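Local coordinates for protein putative acetyl/propionyl-CoA carboxylase, alpha subunit (Methylibium petroleiphilum, PDB 2O1Q) that probably acts as a metal-dependent dioxygenase, perhaps on acetylacetone, and binds zinc in a cupin-like domain, at residues Val12-Val17 with Lys34-Ser39; Val17-Phe22 with Ile48-Ala53; Phe26-Ile31 with Gly54-Ala59; Leu118-Phe123 with Ile131-Trp136. One frame throughout, in Å; residues are numbered along the deposited sequence.

Contact 1. Residues Val12-Val17 with Lys34-Ser39; sequences VQMDQV and KLLHVS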
loop_
_atom_site.group_PDB
_atom_site.type_symbol
_atom_site.label_atom_id
_atom_site.label_comp_id
_atom_site.label_asym_id
_atom_site.label_seq_id
_atom_site.Cartn_x
_atom_site.Cartn_y
_atom_site.Cartn_z
ATOM N N VAL A 12 -4.271 5.351 -20.946
ATOM C CA VAL A 12 -3.256 5.132 -21.952
ATOM C C VAL A 12 -3.833 4.246 -23.050
ATOM O O VAL A 12 -4.239 3.101 -22.752
ATOM C CB VAL A 12 -1.976 4.405 -21.391
ATOM C CG1 VAL A 12 -0.992 4.029 -22.533
ATOM C CG2 VAL A 12 -1.336 5.238 -20.305
ATOM N N GLN A 13 -3.828 4.741 -24.279
ATOM C CA GLN A 13 -4.191 3.935 -25.424
ATOM C C GLN A 13 -2.959 3.150 -25.871
ATOM O O GLN A 13 -2.051 3.673 -26.480
ATOM C CB GLN A 13 -4.708 4.859 -26.520
ATOM C CG GLN A 13 -5.332 4.175 -27.709
ATOM C CD GLN A 13 -6.514 3.324 -27.276
ATOM O OE1 GLN A 13 -7.458 3.853 -26.694
ATOM N NE2 GLN A 13 -6.438 2.012 -27.499
HETATM N N MSE A 14 -2.903 1.906 -25.460
HETATM C CA MSE A 14 -1.665 1.145 -25.456
HETATM C C MSE A 14 -1.131 0.893 -26.864
HETATM O O MSE A 14 0.083 0.916 -27.039
HETATM C CB MSE A 14 -1.860 -0.173 -24.687
HETATM C CG MSE A 14 -2.140 0.052 -23.176
HETATM SE SE MSE A 14 -2.893 -1.446 -22.329
HETATM C CE MSE A 14 -1.427 -2.503 -22.820
ATOM N N ASP A 15 -1.998 0.738 -27.865
ATOM C CA ASP A 15 -1.552 0.563 -29.230
ATOM C C ASP A 15 -1.140 1.859 -29.908
ATOM O O ASP A 15 -0.751 1.819 -31.070
ATOM C CB ASP A 15 -2.600 -0.161 -30.069
ATOM C CG ASP A 15 -3.940 0.446 -30.008
ATOM O OD1 ASP A 15 -4.236 1.251 -29.116
ATOM O OD2 ASP A 15 -4.753 0.042 -30.859
ATOM N N GLN A 16 -1.157 2.982 -29.216
ATOM C CA GLN A 16 -0.609 4.196 -29.758
ATOM C C GLN A 16 0.644 4.565 -29.003
ATOM O O GLN A 16 1.126 5.693 -29.104
ATOM C CB GLN A 16 -1.613 5.325 -29.713
ATOM C CG GLN A 16 -2.825 5.085 -30.577
ATOM C CD GLN A 16 -3.856 6.114 -30.347
ATOM O OE1 GLN A 16 -3.684 6.999 -29.512
ATOM N NE2 GLN A 16 -4.964 6.002 -31.050
ATOM N N VAL A 17 1.218 3.590 -28.318
ATOM C CA VAL A 17 2.456 3.769 -27.587
ATOM C C VAL A 17 3.371 2.722 -28.194
ATOM O O VAL A 17 2.982 1.589 -28.300
ATOM C CB VAL A 17 2.234 3.539 -26.075
ATOM C CG1 VAL A 17 3.579 3.411 -25.314
ATOM C CG2 VAL A 17 1.312 4.666 -25.460
ATOM N N LYS A 34 6.382 -1.473 -22.451
ATOM C CA LYS A 34 5.694 -0.156 -22.395
ATOM C C LYS A 34 5.476 0.042 -20.918
ATOM O O LYS A 34 4.823 -0.782 -20.273
ATOM C CB LYS A 34 4.381 -0.177 -23.137
ATOM C CG LYS A 34 4.555 -0.540 -24.607
ATOM C CD LYS A 34 3.217 -0.562 -25.334
ATOM C CE LYS A 34 3.398 -1.041 -26.747
ATOM N NZ LYS A 34 2.146 -0.926 -27.564
ATOM N N LEU A 35 5.996 1.142 -20.388
ATOM C CA LEU A 35 5.615 1.598 -19.082
ATOM C C LEU A 35 4.254 2.258 -19.151
ATOM O O LEU A 35 4.021 3.093 -19.976
ATOM C CB LEU A 35 6.631 2.583 -18.524
ATOM C CG LEU A 35 6.416 3.084 -17.093
ATOM C CD1 LEU A 35 6.453 1.874 -16.168
ATOM C CD2 LEU A 35 7.477 4.109 -16.729
ATOM N N LEU A 36 3.356 1.837 -18.267
ATOM C CA LEU A 36 1.971 2.273 -18.314
ATOM C C LEU A 36 1.652 3.282 -17.218
ATOM O O LEU A 36 0.860 4.229 -17.423
ATOM C CB LEU A 36 1.062 1.080 -18.196
ATOM C CG LEU A 36 1.150 0.074 -19.355
ATOM C CD1 LEU A 36 0.298 -1.171 -18.999
ATOM C CD2 LEU A 36 0.783 0.711 -20.709
ATOM N N HIS A 37 2.304 3.139 -16.073
ATOM C CA HIS A 37 1.970 3.996 -14.926
ATOM C C HIS A 37 3.064 3.951 -13.882
ATOM O O HIS A 37 3.655 2.879 -13.620
ATOM C CB HIS A 37 0.626 3.592 -14.302
ATOM C CG HIS A 37 0.322 4.286 -13.008
ATOM N ND1 HIS A 37 -0.238 5.539 -12.945
ATOM C CD2 HIS A 37 0.500 3.888 -11.736
ATOM C CE1 HIS A 37 -0.337 5.905 -11.676
ATOM N NE2 HIS A 37 0.078 4.903 -10.922
ATOM N N VAL A 38 3.307 5.066 -13.230
ATOM C CA VAL A 38 4.060 5.102 -11.989
ATOM C C VAL A 38 3.256 5.870 -10.933
ATOM O O VAL A 38 2.662 6.906 -11.288
ATOM C CB VAL A 38 5.493 5.670 -12.140
ATOM C CG1 VAL A 38 6.329 4.836 -13.142
ATOM C CG2 VAL A 38 5.474 7.198 -12.432
ATOM N N SER A 39 3.361 5.449 -9.678
ATOM C CA SER A 39 2.756 6.054 -8.518
ATOM C C SER A 39 3.885 6.549 -7.620
ATOM O O SER A 39 4.503 5.738 -6.884
ATOM C CB SER A 39 1.954 5.043 -7.748
ATOM O OG SER A 39 0.671 4.847 -8.360
#

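Contact 2. Residues Val17-Phe22 with Ile48-Ala53; sequences VDWKPF and IFDCPA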
loop_
_atom_site.group_PDB
_atom_site.type_symbol
_atom_site.label_atom_id
_atom_site.label_comp_id
_atom_site.label_asym_id
_atom_site.label_seq_id
_atom_site.Cartn_x
_atom_site.Cartn_y
_atom_site.Cartn_z
ATOM N N VAL A 17 1.218 3.590 -28.318
ATOM C CA VAL A 17 2.456 3.769 -27.587
ATOM C C VAL A 17 3.371 2.722 -28.194
ATOM O O VAL A 17 2.982 1.589 -28.300
ATOM C CB VAL A 17 2.234 3.539 -26.075
ATOM C CG1 VAL A 17 3.579 3.411 -25.314
ATOM C CG2 VAL A 17 1.312 4.666 -25.460
ATOM N N ASP A 18 4.564 3.122 -28.645
ATOM C CA ASP A 18 5.539 2.194 -29.211
ATOM C C ASP A 18 6.222 1.368 -28.131
ATOM O O ASP A 18 6.570 1.896 -27.059
ATOM C CB ASP A 18 6.627 2.939 -29.980
ATOM C CG ASP A 18 6.180 3.364 -31.353
ATOM O OD1 ASP A 18 5.435 2.593 -31.991
ATOM O OD2 ASP A 18 6.566 4.460 -31.779
ATOM N N TRP A 19 6.469 0.100 -28.439
ATOM C CA TRP A 19 7.359 -0.720 -27.639
ATOM C C TRP A 19 8.744 -0.096 -27.640
ATOM O O TRP A 19 9.182 0.500 -28.634
ATOM C CB TRP A 19 7.463 -2.138 -28.215
ATOM C CG TRP A 19 6.204 -2.989 -28.189
ATOM C CD1 TRP A 19 5.345 -3.237 -29.243
ATOM C CD2 TRP A 19 5.636 -3.625 -27.063
ATOM N NE1 TRP A 19 4.310 -4.030 -28.836
ATOM C CE2 TRP A 19 4.462 -4.295 -27.505
ATOM C CE3 TRP A 19 6.019 -3.740 -25.725
ATOM C CZ2 TRP A 19 3.661 -5.010 -26.646
ATOM C CZ3 TRP A 19 5.268 -4.473 -24.922
ATOM C CH2 TRP A 19 4.085 -5.066 -25.352
ATOM N N LYS A 20 9.444 -0.224 -26.534
ATOM C CA LYS A 20 10.845 0.165 -26.384
ATOM C C LYS A 20 11.655 -1.066 -25.973
ATOM O O LYS A 20 11.177 -1.931 -25.290
ATOM C CB LYS A 20 11.045 1.306 -25.338
ATOM C CG LYS A 20 10.518 2.686 -25.718
ATOM C CD LYS A 20 11.113 3.778 -24.830
ATOM C CE LYS A 20 10.671 5.159 -25.258
ATOM N NZ LYS A 20 9.279 5.406 -24.816
ATOM N N PRO A 21 12.913 -1.146 -26.393
ATOM C CA PRO A 21 13.725 -2.251 -25.888
ATOM C C PRO A 21 13.899 -2.160 -24.355
ATOM O O PRO A 21 14.092 -1.068 -23.789
ATOM C CB PRO A 21 15.053 -2.105 -26.638
ATOM C CG PRO A 21 14.808 -1.078 -27.714
ATOM C CD PRO A 21 13.644 -0.263 -27.308
ATOM N N PHE A 22 13.746 -3.296 -23.664
ATOM C CA PHE A 22 13.971 -3.355 -22.258
ATOM C C PHE A 22 15.497 -3.405 -22.056
ATOM O O PHE A 22 16.215 -4.045 -22.845
ATOM C CB PHE A 22 13.274 -4.593 -21.644
ATOM C CG PHE A 22 13.235 -4.561 -20.177
ATOM C CD1 PHE A 22 12.390 -3.691 -19.531
ATOM C CD2 PHE A 22 14.151 -5.293 -19.425
ATOM C CE1 PHE A 22 12.398 -3.584 -18.167
ATOM C CE2 PHE A 22 14.168 -5.183 -18.070
ATOM C CZ PHE A 22 13.300 -4.331 -17.436
ATOM N N ILE A 48 3.801 -3.378 -19.381
ATOM C CA ILE A 48 3.528 -4.585 -20.186
ATOM C C ILE A 48 4.777 -4.907 -20.979
ATOM O O ILE A 48 5.594 -4.011 -21.256
ATOM C CB ILE A 48 2.263 -4.434 -21.076
ATOM C CG1 ILE A 48 1.883 -5.740 -21.715
ATOM C CG2 ILE A 48 2.464 -3.248 -22.010
ATOM C CD1 ILE A 48 0.415 -5.763 -22.261
ATOM N N PHE A 49 5.015 -6.197 -21.139
ATOM C CA PHE A 49 6.216 -6.743 -21.752
ATOM C C PHE A 49 5.892 -7.682 -22.892
ATOM O O PHE A 49 4.948 -8.470 -22.807
ATOM C CB PHE A 49 7.023 -7.512 -20.714
ATOM C CG PHE A 49 7.417 -6.675 -19.498
ATOM C CD1 PHE A 49 6.534 -6.483 -18.468
ATOM C CD2 PHE A 49 8.654 -6.038 -19.429
ATOM C CE1 PHE A 49 6.875 -5.741 -17.379
ATOM C CE2 PHE A 49 8.984 -5.299 -18.333
ATOM C CZ PHE A 49 8.101 -5.124 -17.331
ATOM N N ASP A 50 6.748 -7.602 -23.890
ATOM C CA ASP A 50 6.690 -8.418 -25.108
ATOM C C ASP A 50 8.000 -9.180 -25.117
ATOM O O ASP A 50 9.063 -8.588 -25.256
ATOM C CB ASP A 50 6.576 -7.524 -26.334
ATOM C CG ASP A 50 6.495 -8.315 -27.610
ATOM O OD1 ASP A 50 5.703 -9.271 -27.645
ATOM O OD2 ASP A 50 7.211 -7.987 -28.550
ATOM N N CYS A 51 7.927 -10.496 -24.996
ATOM C CA CYS A 51 9.087 -11.284 -24.696
ATOM C C CYS A 51 9.242 -12.380 -25.703
ATOM O O CYS A 51 8.438 -13.302 -25.737
ATOM C CB CYS A 51 8.942 -11.897 -23.326
ATOM S SG CYS A 51 8.589 -10.817 -21.942
ATOM N N PRO A 52 10.288 -12.299 -26.516
ATOM C CA PRO A 52 10.535 -13.319 -27.513
ATOM C C PRO A 52 10.770 -14.667 -26.876
ATOM O O PRO A 52 11.215 -14.715 -25.770
ATOM C CB PRO A 52 11.798 -12.839 -28.202
ATOM C CG PRO A 52 11.718 -11.379 -28.002
ATOM C CD PRO A 52 11.239 -11.205 -26.677
ATOM N N ALA A 53 10.467 -15.713 -27.614
ATOM C CA ALA A 53 10.850 -17.056 -27.181
ATOM C C ALA A 53 12.340 -17.094 -26.905
ATOM O O ALA A 53 13.139 -16.543 -27.696
ATOM C CB ALA A 53 10.512 -18.029 -28.265
#

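Contact 3. Residues Phe26-Ile31 with Gly54-Ala59; sequences FSTGGI and GSSFAA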
loop_
_atom_site.group_PDB
_atom_site.type_symbol
_atom_site.label_atom_id
_atom_site.label_comp_id
_atom_site.label_asym_id
_atom_site.label_seq_id
_atom_site.Cartn_x
_atom_site.Cartn_y
_atom_site.Cartn_z
ATOM N N PHE A 26 19.432 -5.911 -17.725
ATOM C CA PHE A 26 18.505 -6.628 -16.852
ATOM C C PHE A 26 17.684 -7.690 -17.582
ATOM O O PHE A 26 16.737 -8.232 -17.017
ATOM C CB PHE A 26 17.553 -5.623 -16.155
ATOM C CG PHE A 26 18.267 -4.553 -15.344
ATOM C CD1 PHE A 26 19.168 -4.895 -14.383
ATOM C CD2 PHE A 26 17.961 -3.209 -15.514
ATOM C CE1 PHE A 26 19.831 -3.920 -13.632
ATOM C CE2 PHE A 26 18.609 -2.223 -14.769
ATOM C CZ PHE A 26 19.554 -2.587 -13.824
ATOM N N SER A 27 18.064 -8.029 -18.810
ATOM C CA SER A 27 17.337 -9.018 -19.583
ATOM C C SER A 27 18.160 -9.472 -20.733
ATOM O O SER A 27 19.165 -8.849 -21.060
ATOM C CB SER A 27 16.072 -8.403 -20.144
ATOM O OG SER A 27 16.370 -7.390 -21.116
ATOM N N THR A 28 17.768 -10.595 -21.327
ATOM C CA THR A 28 18.393 -11.062 -22.559
ATOM C C THR A 28 17.288 -11.519 -23.499
ATOM O O THR A 28 16.172 -11.804 -23.073
ATOM C CB THR A 28 19.419 -12.210 -22.349
ATOM O OG1 THR A 28 18.827 -13.497 -22.586
ATOM C CG2 THR A 28 20.059 -12.161 -20.977
ATOM N N GLY A 29 17.578 -11.540 -24.787
ATOM C CA GLY A 29 16.744 -12.204 -25.740
ATOM C C GLY A 29 15.778 -11.338 -26.425
ATOM O O GLY A 29 14.922 -11.844 -27.140
ATOM N N GLY A 30 15.870 -10.027 -26.216
ATOM C CA GLY A 30 15.069 -9.123 -27.016
ATOM C C GLY A 30 13.742 -8.664 -26.441
ATOM O O GLY A 30 12.793 -8.315 -27.190
ATOM N N ILE A 31 13.653 -8.597 -25.125
ATOM C CA ILE A 31 12.449 -8.183 -24.447
ATOM C C ILE A 31 12.211 -6.683 -24.731
ATOM O O ILE A 31 13.168 -5.876 -24.743
ATOM C CB ILE A 31 12.559 -8.442 -22.916
ATOM C CG1 ILE A 31 12.697 -9.968 -22.616
ATOM C CG2 ILE A 31 11.389 -7.778 -22.174
ATOM C CD1 ILE A 31 12.647 -10.406 -21.123
ATOM N N GLY A 54 12.742 -17.704 -25.789
ATOM C CA GLY A 54 14.165 -17.740 -25.420
ATOM C C GLY A 54 14.636 -16.612 -24.516
ATOM O O GLY A 54 15.791 -16.597 -24.077
ATOM N N SER A 55 13.781 -15.629 -24.326
ATOM C CA SER A 55 14.147 -14.489 -23.503
ATOM C C SER A 55 14.012 -14.692 -21.974
ATOM O O SER A 55 13.398 -15.640 -21.500
ATOM C CB SER A 55 13.414 -13.211 -23.948
ATOM O OG SER A 55 12.041 -13.305 -23.701
ATOM N N SER A 56 14.679 -13.813 -21.247
ATOM C CA SER A 56 14.700 -13.913 -19.825
ATOM C C SER A 56 15.028 -12.614 -19.145
ATOM O O SER A 56 15.650 -11.761 -19.748
ATOM C CB SER A 56 15.663 -15.004 -19.306
ATOM O OG SER A 56 17.028 -14.715 -19.690
ATOM N N PHE A 57 14.682 -12.498 -17.857
ATOM C CA PHE A 57 15.129 -11.406 -17.020
ATOM C C PHE A 57 16.240 -11.777 -16.081
ATOM O O PHE A 57 16.318 -12.927 -15.667
ATOM C CB PHE A 57 13.985 -10.956 -16.182
ATOM C CG PHE A 57 12.941 -10.220 -16.929
ATOM C CD1 PHE A 57 13.079 -8.884 -17.238
ATOM C CD2 PHE A 57 11.772 -10.858 -17.279
ATOM C CE1 PHE A 57 12.029 -8.171 -17.889
ATOM C CE2 PHE A 57 10.775 -10.217 -17.909
ATOM C CZ PHE A 57 10.884 -8.850 -18.248
ATOM N N ALA A 58 17.095 -10.819 -15.750
ATOM C CA ALA A 58 18.191 -11.073 -14.846
ATOM C C ALA A 58 17.659 -11.374 -13.457
ATOM O O ALA A 58 16.544 -10.949 -13.059
ATOM C CB ALA A 58 19.132 -9.887 -14.802
ATOM N N ALA A 59 18.507 -12.047 -12.662
ATOM C CA ALA A 59 18.111 -12.445 -11.291
ATOM C C ALA A 59 17.719 -11.264 -10.447
ATOM O O ALA A 59 18.407 -10.244 -10.462
ATOM C CB ALA A 59 19.252 -13.198 -10.602
HETATM O O HOH W 1 17.417 -15.998 -22.042
#

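Contact 4. Residues Leu118-Phe123 with Ile131-Trp136; sequences LGPLTF and IAVIGW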
loop_
_atom_site.group_PDB
_atom_site.type_symbol
_atom_site.label_atom_id
_atom_site.label_comp_id
_atom_site.label_asym_id
_atom_site.label_seq_id
_atom_site.Cartn_x
_atom_site.Cartn_y
_atom_site.Cartn_z
ATOM N N LEU A 118 4.672 -3.361 -6.526
ATOM C CA LEU A 118 4.707 -2.461 -5.394
ATOM C C LEU A 118 6.151 -2.450 -4.969
ATOM O O LEU A 118 6.725 -3.446 -4.499
ATOM C CB LEU A 118 3.781 -2.882 -4.247
ATOM C CG LEU A 118 3.849 -2.035 -2.962
ATOM C CD1 LEU A 118 3.686 -0.562 -3.240
ATOM C CD2 LEU A 118 2.836 -2.510 -1.988
ATOM N N GLY A 119 6.782 -1.342 -5.240
ATOM C CA GLY A 119 8.148 -1.105 -4.880
ATOM C C GLY A 119 9.123 -1.669 -5.907
ATOM O O GLY A 119 8.757 -2.110 -7.012
ATOM N N PRO A 120 10.420 -1.528 -5.614
ATOM C CA PRO A 120 11.419 -1.931 -6.629
ATOM C C PRO A 120 11.760 -3.381 -6.722
ATOM O O PRO A 120 11.274 -4.203 -5.951
ATOM C CB PRO A 120 12.677 -1.173 -6.188
ATOM C CG PRO A 120 12.524 -0.949 -4.686
ATOM C CD PRO A 120 11.019 -0.792 -4.478
ATOM N N LEU A 121 12.503 -3.703 -7.769
ATOM C CA LEU A 121 13.162 -4.992 -7.892
ATOM C C LEU A 121 14.622 -4.794 -7.495
ATOM O O LEU A 121 15.291 -3.831 -7.977
ATOM C CB LEU A 121 13.072 -5.546 -9.318
ATOM C CG LEU A 121 11.673 -5.652 -9.911
ATOM C CD1 LEU A 121 11.685 -6.284 -11.311
ATOM C CD2 LEU A 121 10.747 -6.375 -8.948
ATOM N N THR A 122 15.129 -5.715 -6.678
ATOM C CA THR A 122 16.553 -5.784 -6.364
ATOM C C THR A 122 17.192 -6.812 -7.310
ATOM O O THR A 122 16.976 -8.007 -7.172
ATOM C CB THR A 122 16.815 -6.136 -4.917
ATOM O OG1 THR A 122 16.124 -5.188 -4.093
ATOM C CG2 THR A 122 18.314 -6.126 -4.626
ATOM N N PHE A 123 17.983 -6.321 -8.257
ATOM C CA PHE A 123 18.741 -7.217 -9.094
ATOM C C PHE A 123 19.973 -7.643 -8.324
ATOM O O PHE A 123 20.632 -6.794 -7.701
ATOM C CB PHE A 123 19.087 -6.599 -10.465
ATOM C CG PHE A 123 17.887 -6.468 -11.383
ATOM C CD1 PHE A 123 17.083 -5.323 -11.301
ATOM C CD2 PHE A 123 17.548 -7.445 -12.256
ATOM C CE1 PHE A 123 15.926 -5.196 -12.080
ATOM C CE2 PHE A 123 16.397 -7.333 -13.062
ATOM C CZ PHE A 123 15.587 -6.186 -12.959
ATOM N N ILE A 131 23.001 -5.697 -6.898
ATOM C CA ILE A 131 23.582 -4.920 -7.995
ATOM C C ILE A 131 22.909 -3.561 -8.159
ATOM O O ILE A 131 23.592 -2.537 -8.229
ATOM C CB ILE A 131 23.472 -5.657 -9.357
ATOM C CG1 ILE A 131 24.168 -7.008 -9.291
ATOM C CG2 ILE A 131 24.063 -4.762 -10.469
ATOM C CD1 ILE A 131 23.797 -7.949 -10.412
ATOM N N ALA A 132 21.577 -3.559 -8.188
ATOM C CA ALA A 132 20.798 -2.366 -8.560
ATOM C C ALA A 132 19.420 -2.541 -7.933
ATOM O O ALA A 132 18.860 -3.637 -7.947
ATOM C CB ALA A 132 20.675 -2.246 -10.054
ATOM N N VAL A 133 18.878 -1.470 -7.396
ATOM C CA VAL A 133 17.522 -1.439 -6.922
ATOM C C VAL A 133 16.711 -0.576 -7.850
ATOM O O VAL A 133 16.889 0.620 -7.879
ATOM C CB VAL A 133 17.443 -0.904 -5.498
ATOM C CG1 VAL A 133 15.969 -0.923 -5.012
ATOM C CG2 VAL A 133 18.319 -1.824 -4.577
ATOM N N ILE A 134 15.807 -1.196 -8.585
ATOM C CA ILE A 134 15.162 -0.581 -9.733
ATOM C C ILE A 134 13.668 -0.471 -9.475
ATOM O O ILE A 134 12.976 -1.472 -9.400
ATOM C CB ILE A 134 15.468 -1.444 -10.994
ATOM C CG1 ILE A 134 16.966 -1.394 -11.325
ATOM C CG2 ILE A 134 14.571 -1.102 -12.198
ATOM C CD1 ILE A 134 17.417 -0.104 -11.870
ATOM N N GLY A 135 13.202 0.766 -9.314
ATOM C CA GLY A 135 11.804 0.980 -9.077
ATOM C C GLY A 135 11.169 2.012 -9.941
ATOM O O GLY A 135 11.669 2.324 -11.009
ATOM N N TRP A 136 10.110 2.630 -9.429
ATOM C CA TRP A 136 9.251 3.508 -10.263
ATOM C C TRP A 136 9.984 4.610 -10.953
ATOM O O TRP A 136 9.691 4.903 -12.079
ATOM C CB TRP A 136 8.063 4.107 -9.452
ATOM C CG TRP A 136 8.424 5.164 -8.523
ATOM C CD1 TRP A 136 8.846 5.009 -7.260
ATOM C CD2 TRP A 136 8.454 6.562 -8.794
ATOM N NE1 TRP A 136 9.144 6.213 -6.698
ATOM C CE2 TRP A 136 8.892 7.198 -7.624
ATOM C CE3 TRP A 136 8.142 7.348 -9.914
ATOM C CZ2 TRP A 136 9.031 8.546 -7.533
ATOM C CZ3 TRP A 136 8.294 8.712 -9.819
ATOM C CH2 TRP A 136 8.717 9.293 -8.633
#

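Contact 1. Residues Val12-Val17 with Lys34-Ser39
Lys34 reaches out from its strand to the turn that follows strand 10-13 and is gripped there by the carbonyls of Met14 and Val17. Its CB is directed toward that turn, and CG stands anti to the carbonyl carbon (chi1 -59°); beyond CG the chain is fully extended. CG and CD slide past Val17 in the opposite direction, with CD 4.0 Å from Val17 CG1. CE comes next and already lies 3.1 Å from Val17 O. At the tip, NZ donates to Val17 O at 2.8 Å, approaching at a C=O...N angle of 159°, tilted slightly from the carbonyl plane. A second bond, also 2.8 Å, runs from NZ to Met14 O, this time with the nitrogen 40° out of the carbonyl plane. Val17 N reaches Met14 O from the other face of that plane, so the oxygen is shared between turn and lysine. The ammonium thus bridges Met14 O, in the short 3-10 turn, and Val17 O, in the loop just after it.

Apolar contacts flank the grip. Leu36 CD2 lies 3.9 Å from CG of Met14, which was modelled as selenomethionine, and 4.2 Å from Val12 CG1; the leucine crosses both side chains at about a right angle. Val12 CG2 also rests 3.8 Å from Leu36 O.

Strand 32-39 pairs with strand 44-51, where Leu36 and His37 form a classic beta bulge opposite Thr46, and Met14 also reaches Ile48 of that strand. Helix 136-144 packs Trp143 against Val17 and Leu35, while Val12 continues an antiparallel ladder into a strand of the second subunit.

Contact 2. Residues Val17-Phe22 with Ile48-Ala53
Two aromatic contacts bring Trp19 and Phe22 onto strand 44-51, and no hydrogen bond links the two segments. The first is a CH-pi contact: Asp50 CB sits 3.6 Å from the centroid of the six-membered ring of Trp19, only 11° off its normal. The carboxylate of Asp50 is engaged by Arg32, which OD2 meets in a salt bridge.

The second is an offset edge-to-face pair, in which Phe49 turns its edge to the face of Phe22. Their centroids are 5.7 Å apart and the planes stand at 68°, with Phe49 CE2 3.8 Å from Phe22 CE1.

Apolar and rim contacts complete the set. Trp19 CH2 touches Ile48 CG2 at 4.1 Å, and Ile48 O lies at the edge of the indole, 3.7 Å from CZ3. An alanine in place of Trp19 would probably leave Asp50 CB and Ile48 CG2 facing a gap and deprive Lys34 of its cation-pi partner.

Phe22 and Phe49 belong to a larger aromatic cluster with Trp33, Phe57 and Phe113. The join is therefore one of ring surfaces, while the charge of Asp50 is met outside the two segments, by Arg32.

Contact 3. Residues Phe26-Ile31 with Gly54-Ala59
Ile31 lays its CD1 over the centre of the Phe57 ring, 3.7 Å from the centroid and 12° off the normal. The two side chains cross at about a right angle. CG1 of Ile31 stands anti to the carbonyl carbon (chi1 -63°), and it packs 3.6 Å from Ser55 CB. An alanine at Phe57 would probably leave the methyl end of Ile31 over a gap and take away the ring that Phe22 meets edge-to-face.

Beneath these side chains runs a short antiparallel ladder. Thr28 and Ser56 form its hydrogen-bonded pair, with Thr28 N to Ser56 O at 2.9 Å and Ser56 N to Thr28 O at 3.1 Å. Ser27 and Phe57 are the neighbouring non-hydrogen-bonded pair. A further bond, from Ala58 N to Phe26 O at 2.9 Å, is straight at the hydrogen (175°), although the donor stands well above the carbonyl plane.

Phe57 and Ser27 share one face of the ladder. Thr28 and Ser56 are on the other. There a water donates to Gly54 O at 2.7 Å and is hydrogen-bonded to Ser56 OG; its link to Thr28 OG1 is less certain because that threonine has two conformers. At Gly29 the backbone passes so close to Ser55 CA that a beta carbon would clash.

The two faces thus differ in chemistry: the Thr28 and Ser56 side is polar and bridged by water, while the opposite side sets the side chain of Phe57, about 6 Å from a bound zinc ion, beside Ser27, whose hydroxyl is taken up by Pro23 O.

Contact 4. Residues Leu118-Phe123 with Ile131-Trp136
Phe123 and Ile134 lie on the same face of the hairpin and cross obliquely. Ile134 CG1 is 3.9 Å from Phe123 CD1, and Ile134 CB lies in the plane of the Phe123 ring, at its edge, 3.9 Å from CE1. Ala132 and Leu121 are directed to this face too.

On the other face, Thr122 and Val133 lie side by side, pointing the same way, as a non-hydrogen-bonded pair. Val133 CG2 lies 4.0 Å from Thr122 OG1, and the other methyl, CG1, is pressed against Pro120: CG of the proline is only 3.5 Å from it, tighter than usual for two carbons. Pro120 CA also sits 3.2 Å from Ile134 O. Across the assembly, Val133 packs on Val133 of the fourth subunit.

Backbone bonds hold the side chains in this order. Leu121 and Ile134 exchange two bonds of 2.8 Å each (Leu121 N to Ile134 O, Ile134 N to Leu121 O), and Phe123 N gives another to Ala132 O. Phe123 O receives Ile131 N at 2.7 Å and, weakly, Ala132 N, because Ile131 and Ala132 both face Phe123 in a classic beta bulge. Just past the ladder, Gly135 takes the N-cap position of helix 136-144, and its N bonds to Asp138 OD2.

The arrangement is a bulged antiparallel beta hairpin paired with strand 55-62 of the cupin-like domain. Leu121 packs on His60 and His62, two of the zinc ligands, and Phe123 meets the His60 ring, so the hairpin's Leu121 and Phe123 face adjoins the metal site.

In the fold
Contacts 1 and 2, their centres 12 Å apart, share Val17 and meet in one sheet, where Lys34 N lies 2.9 Å from Ile48 O in a probable hydrogen bond; Lys34 CE also packs on Trp19. Contact 3, with its centre 11 Å from that of contact 2, is joined to it by Phe22 N and Ile31 O, 2.9 Å apart. Contact 4 belongs to the same sheet as contact 3, and Phe26 stacks on Phe123 between them. The zinc site of His60, His62 and His102 lies nearest contacts 3 and 4: zinc is about 6 Å from the side chain of Phe57 and about 5 Å from that of Leu121, against about 9 Å for Phe49 of contact 2.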